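Local coordinates for protein DNA polymerase III subunit beta (Helicobacter pylori 26695, PDB 4S3I) that tethers DNA polymerases and other proteins to DNA as a sliding ring and so makes replication processive, at residues I197-P202 against F219-M224; K203-E208 against F235-I240. All coordinates share one frame; numbering follows the deposited sequence.

Contact 1: I197-P202 against F219-M224; sequences ISCILP and FKSDGM
With SG of C199 anti to its own carbonyl carbon (chi1 -59°) and OG of S221 anti to its backbone N (chi1 178°), sulfur and hydroxyl are brought together between the two strands, C199 SG lying 3.5 Å from S221 OG and 3.7 Å from S221 CB. The pair is a packing contact. The hydroxyl has its polar partners on its own side: G223 N donates to S221 OG at 3.0 Å with an N-H...O angle of 165°, an ST turn, and L225 O is a further hydrogen-bond partner. D222 OD1 takes the N-H of M224 from above the carboxylate plane, an Asx turn on the same bend. Further along, L201 CD2 reaches the edge of the F219 ring, 4.4 Å from CE2, a loose apolar touch. A water joins the backbones, donating to S198 O at 2.9 Å and, weakly, to G223 O. Strands 196-202 and 217-221 belong to two different sheets, whose side chains meet in the buried interior of the central domain, with M161 and A226 also touching the F219 side chain. The buried serine oxygen is thus satisfied within its own turn, and what it offers the other sheet is mainly a surface for the cysteine sulfur.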
loop_
_atom_site.group_PDB
_atom_site.type_symbol
_atom_site.label_atom_id
_atom_site.label_comp_id
_atom_site.label_asym_id
_atom_site.label_seq_id
_atom_site.Cartn_x
_atom_site.Cartn_y
_atom_site.Cartn_z
ATOM N N ILE A 197 -19.438 32.805 16.402
ATOM C CA ILE A 197 -18.031 32.807 16.017
ATOM C C ILE A 197 -17.747 31.636 15.092
ATOM O O ILE A 197 -18.233 30.516 15.315
ATOM C CB ILE A 197 -17.075 32.796 17.248
ATOM C CG1 ILE A 197 -15.609 32.781 16.796
ATOM C CG2 ILE A 197 -17.368 31.614 18.151
ATOM C CD1 ILE A 197 -14.594 32.887 17.937
ATOM N N SER A 198 -16.981 31.898 14.038
ATOM C CA SER A 198 -16.698 30.867 13.048
ATOM C C SER A 198 -15.210 30.600 12.949
ATOM O O SER A 198 -14.409 31.531 12.831
ATOM C CB SER A 198 -17.254 31.268 11.683
ATOM O OG SER A 198 -18.658 31.146 11.665
ATOM N N CYS A 199 -14.846 29.326 13.005
ATOM C CA CYS A 199 -13.455 28.916 12.858
ATOM C C CYS A 199 -13.333 28.055 11.612
ATOM O O CYS A 199 -14.085 27.088 11.449
ATOM C CB CYS A 199 -13.003 28.106 14.077
ATOM S SG CYS A 199 -13.126 28.973 15.666
ATOM N N ILE A 200 -12.395 28.390 10.728
ATOM C CA ILE A 200 -12.149 27.542 9.568
ATOM C C ILE A 200 -10.813 26.820 9.722
ATOM O O ILE A 200 -9.750 27.459 9.671
ATOM C CB ILE A 200 -12.134 28.336 8.239
ATOM C CG1 ILE A 200 -13.423 29.130 8.050
ATOM C CG2 ILE A 200 -11.964 27.386 7.066
ATOM C CD1 ILE A 200 -13.346 30.170 6.913
ATOM N N LEU A 201 -10.875 25.501 9.906
ATOM C CA LEU A 201 -9.682 24.674 10.069
ATOM C C LEU A 201 -9.193 24.163 8.716
ATOM O O LEU A 201 -9.971 23.567 7.975
ATOM C CB LEU A 201 -9.974 23.440 10.917
ATOM C CG LEU A 201 -10.468 23.433 12.355
ATOM C CD1 LEU A 201 -9.739 22.343 13.103
ATOM C CD2 LEU A 201 -10.264 24.742 13.035
ATOM N N PRO A 202 -7.894 24.352 8.414
ATOM C CA PRO A 202 -7.319 23.807 7.167
ATOM C C PRO A 202 -7.465 22.296 7.087
ATOM O O PRO A 202 -7.475 21.632 8.129
ATOM C CB PRO A 202 -5.831 24.159 7.275
ATOM C CG PRO A 202 -5.777 25.336 8.235
ATOM C CD PRO A 202 -6.900 25.094 9.219
ATOM N N PHE A 219 -11.570 21.799 22.888
ATOM C CA PHE A 219 -11.281 22.570 21.693
ATOM C C PHE A 219 -11.424 24.024 22.071
ATOM O O PHE A 219 -12.467 24.430 22.602
ATOM C CB PHE A 219 -12.260 22.225 20.557
ATOM C CG PHE A 219 -12.152 23.147 19.352
ATOM C CD1 PHE A 219 -12.752 24.408 19.353
ATOM C CD2 PHE A 219 -11.460 22.743 18.217
ATOM C CE1 PHE A 219 -12.645 25.248 18.243
ATOM C CE2 PHE A 219 -11.355 23.577 17.105
ATOM C CZ PHE A 219 -11.949 24.825 17.117
ATOM N N LYS A 220 -10.386 24.813 21.800
ATOM C CA LYS A 220 -10.431 26.244 22.077
ATOM C C LYS A 220 -9.881 27.048 20.918
ATOM O O LYS A 220 -8.993 26.592 20.200
ATOM C CB LYS A 220 -9.629 26.589 23.337
ATOM C CG LYS A 220 -10.083 25.903 24.603
ATOM C CD LYS A 220 -8.897 25.696 25.537
ATOM C CE LYS A 220 -9.327 25.173 26.894
ATOM N NZ LYS A 220 -10.031 26.219 27.687
ATOM N N SER A 221 -10.380 28.269 20.772
ATOM C CA SER A 221 -9.908 29.142 19.713
ATOM C C SER A 221 -9.945 30.607 20.111
ATOM O O SER A 221 -10.836 31.048 20.858
ATOM C CB SER A 221 -10.713 28.928 18.435
ATOM O OG SER A 221 -10.267 29.824 17.443
ATOM N N ASP A 222 -8.972 31.364 19.615
ATOM C CA ASP A 222 -8.960 32.801 19.854
ATOM C C ASP A 222 -9.285 33.557 18.568
ATOM O O ASP A 222 -9.113 34.781 18.485
ATOM C CB ASP A 222 -7.623 33.257 20.443
ATOM C CG ASP A 222 -6.437 32.952 19.538
ATOM O OD1 ASP A 222 -6.597 32.242 18.525
ATOM O OD2 ASP A 222 -5.322 33.421 19.858
ATOM N N GLY A 223 -9.770 32.819 17.571
ATOM C CA GLY A 223 -10.122 33.413 16.295
ATOM C C GLY A 223 -8.929 33.474 15.357
ATOM O O GLY A 223 -9.064 33.872 14.198
ATOM N N MET A 224 -7.760 33.073 15.856
ATOM C CA MET A 224 -6.541 33.064 15.047
ATOM C C MET A 224 -5.940 31.666 14.974
ATOM O O MET A 224 -5.528 31.204 13.909
ATOM C CB MET A 224 -5.525 34.073 15.600
ATOM C CG MET A 224 -6.008 35.508 15.514
ATOM S SD MET A 224 -4.856 36.688 16.242
ATOM C CE MET A 224 -3.406 36.400 15.223
HETATM O O HOH W 1 -12.424 33.141 14.286
#

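Contact 2: K203-E208 against F235-I240; sequences KRALLE and FFTKLI
A205 points its methyl group toward strand 235-238, where T237 and F235 receive it differently. The branched end of T237, its CB with both arms OG1 and CG2, closes round that methyl: A205 CB is 3.4 Å from T237 OG1, 3.6 Å from T237 CB and 3.7 Å from T237 CG2. The F235 ring instead presents its rim, with A205 CB near the ring plane and 3.9 Å from CZ. One turn on, E208 CB lies 3.9 Å from F235 CE1, in an oblique approach, while the rest of the glutamate bends away and its OE1 forms a salt bridge with K211. CG of F235 is anti to the backbone N (chi1 167°), which sets the ring edge against A205 CB. Here the axes of 203-208 and 235-238 approach to 9.0 Å, nearly antiparallel at 166° between their N-to-C directions, in the helix-on-sheet packing of the domains that build the sliding ring; the central one holds both segments. The small alanine lets the backbones come close, A205 CA and T237 CA being 6.2 Å apart. The T237 hydroxyl, although against the methyl, is spent on its own strand: OG1 donates to K238 O at 2.8 Å, with the donor tilted 24° from the carbonyl plane. I53 of strand 53-60 also touches F235, and P202 touches T237.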
loop_
_atom_site.group_PDB
_atom_site.type_symbol
_atom_site.label_atom_id
_atom_site.label_comp_id
_atom_site.label_asym_id
_atom_site.label_seq_id
_atom_site.Cartn_x
_atom_site.Cartn_y
_atom_site.Cartn_z
ATOM N N LYS A 203 -7.563 21.760 5.869
ATOM C CA LYS A 203 -7.722 20.322 5.653
ATOM C C LYS A 203 -6.615 19.508 6.316
ATOM O O LYS A 203 -6.878 18.472 6.931
ATOM C CB LYS A 203 -7.791 20.020 4.149
ATOM C CG LYS A 203 -7.887 18.529 3.771
ATOM C CD LYS A 203 -9.315 17.978 3.840
ATOM C CE LYS A 203 -9.427 16.575 3.206
ATOM N NZ LYS A 203 -9.964 16.580 1.803
ATOM N N ARG A 204 -5.379 19.991 6.217
ATOM C CA ARG A 204 -4.254 19.269 6.806
ATOM C C ARG A 204 -4.476 19.075 8.297
ATOM O O ARG A 204 -4.284 17.976 8.828
ATOM C CB ARG A 204 -2.934 20.018 6.583
ATOM C CG ARG A 204 -1.739 19.289 7.199
ATOM C CD ARG A 204 -0.540 20.198 7.368
ATOM N NE ARG A 204 0.573 19.512 8.025
ATOM C CZ ARG A 204 1.784 20.038 8.175
ATOM N NH1 ARG A 204 2.035 21.253 7.707
ATOM N NH2 ARG A 204 2.743 19.349 8.787
ATOM N N ALA A 205 -4.896 20.152 8.962
ATOM C CA ALA A 205 -5.189 20.103 10.386
ATOM C C ALA A 205 -6.284 19.086 10.650
ATOM O O ALA A 205 -6.199 18.279 11.591
ATOM C CB ALA A 205 -5.609 21.488 10.894
ATOM N N LEU A 206 -7.324 19.132 9.820
ATOM C CA LEU A 206 -8.431 18.173 9.936
ATOM C C LEU A 206 -7.895 16.743 9.944
ATOM O O LEU A 206 -8.196 15.943 10.841
ATOM C CB LEU A 206 -9.429 18.381 8.789
ATOM C CG LEU A 206 -10.866 17.843 8.929
ATOM C CD1 LEU A 206 -11.695 18.227 7.715
ATOM C CD2 LEU A 206 -10.934 16.343 9.120
ATOM N N LEU A 207 -7.092 16.418 8.945
ATOM C CA LEU A 207 -6.578 15.060 8.827
ATOM C C LEU A 207 -5.676 14.683 10.001
ATOM O O LEU A 207 -5.755 13.568 10.514
ATOM C CB LEU A 207 -5.863 14.899 7.493
ATOM C CG LEU A 207 -6.801 15.065 6.293
ATOM C CD1 LEU A 207 -6.020 15.223 4.986
ATOM C CD2 LEU A 207 -7.764 13.875 6.213
ATOM N N GLU A 208 -4.841 15.618 10.455
ATOM C CA GLU A 208 -4.040 15.352 11.648
ATOM C C GLU A 208 -4.903 15.123 12.895
ATOM O O GLU A 208 -4.653 14.192 13.663
ATOM C CB GLU A 208 -3.008 16.473 11.888
ATOM C CG GLU A 208 -2.011 16.656 10.751
ATOM C CD GLU A 208 -1.376 15.343 10.284
ATOM O OE1 GLU A 208 -1.252 14.399 11.095
ATOM O OE2 GLU A 208 -0.988 15.260 9.094
ATOM N N PHE A 235 -2.451 20.013 20.540
ATOM C CA PHE A 235 -2.335 20.261 19.116
ATOM C C PHE A 235 -2.797 21.674 18.854
ATOM O O PHE A 235 -3.745 22.154 19.503
ATOM C CB PHE A 235 -3.244 19.284 18.370
ATOM C CG PHE A 235 -3.464 19.627 16.918
ATOM C CD1 PHE A 235 -2.677 19.044 15.939
ATOM C CD2 PHE A 235 -4.481 20.504 16.529
ATOM C CE1 PHE A 235 -2.883 19.336 14.589
ATOM C CE2 PHE A 235 -4.692 20.808 15.187
ATOM C CZ PHE A 235 -3.887 20.219 14.211
ATOM N N PHE A 236 -2.147 22.352 17.913
ATOM C CA PHE A 236 -2.669 23.621 17.416
ATOM C C PHE A 236 -2.596 23.720 15.894
ATOM O O PHE A 236 -1.775 23.064 15.246
ATOM C CB PHE A 236 -1.955 24.811 18.046
ATOM C CG PHE A 236 -0.669 25.187 17.355
ATOM C CD1 PHE A 236 -0.660 26.122 16.320
ATOM C CD2 PHE A 236 0.536 24.612 17.748
ATOM C CE1 PHE A 236 0.535 26.464 15.670
ATOM C CE2 PHE A 236 1.728 24.958 17.123
ATOM C CZ PHE A 236 1.726 25.880 16.077
ATOM N N THR A 237 -3.462 24.554 15.340
ATOM C CA THR A 237 -3.387 24.919 13.935
ATOM C C THR A 237 -3.756 26.370 13.760
ATOM O O THR A 237 -4.614 26.904 14.474
ATOM C CB THR A 237 -4.309 24.047 13.040
ATOM O OG1 THR A 237 -4.215 24.500 11.679
ATOM C CG2 THR A 237 -5.760 24.150 13.498
ATOM N N LYS A 238 -3.082 27.024 12.826
ATOM C CA LYS A 238 -3.514 28.345 12.428
ATOM C C LYS A 238 -4.846 28.135 11.724
ATOM O O LYS A 238 -5.078 27.075 11.127
ATOM C CB LYS A 238 -2.499 28.985 11.482
ATOM C CG LYS A 238 -2.759 30.451 11.220
ATOM C CD LYS A 238 -1.924 30.990 10.055
ATOM C CE LYS A 238 -0.424 30.987 10.340
ATOM N NZ LYS A 238 0.350 31.727 9.285
ATOM N N LEU A 239 -5.732 29.117 11.823
ATOM C CA LEU A 239 -7.015 29.053 11.135
ATOM C C LEU A 239 -6.891 29.710 9.763
ATOM O O LEU A 239 -5.990 30.527 9.526
ATOM C CB LEU A 239 -8.099 29.784 11.935
ATOM C CG LEU A 239 -8.408 29.338 13.365
ATOM C CD1 LEU A 239 -9.555 30.156 13.979
ATOM C CD2 LEU A 239 -8.719 27.863 13.414
ATOM N N ILE A 240 -7.806 29.368 8.862
ATOM C CA ILE A 240 -7.927 30.099 7.607
ATOM C C ILE A 240 -8.704 31.396 7.810
ATOM O O ILE A 240 -9.834 31.378 8.308
ATOM C CB ILE A 240 -8.629 29.263 6.536
ATOM C CG1 ILE A 240 -7.846 27.973 6.293
ATOM C CG2 ILE A 240 -8.766 30.066 5.245
ATOM C CD1 ILE A 240 -8.482 27.052 5.269
#

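The two contacts sit side by side in the central domain, their centres about 10 Å apart, and their segments alternate along the chain: 197-202, 203-208, 219-224, 235-240. Strand 196-202 runs directly into helix 203-212, and strands 217-221 and 233-238 share a sheet with 225-229 between them. Contact 1 therefore packs that sheet against the one holding 196-202, while contact 2 sets the helix that follows 196-202 against strand 233-238. They also join directly: I200 O and I240 N, and M224 O and L239 N, are probable hydrogen bonds, and L201 packs on L239. Strand 233-238 pairs with 53-60 as well, so the sheet runs on into the N-terminal domain, tying the two domains together.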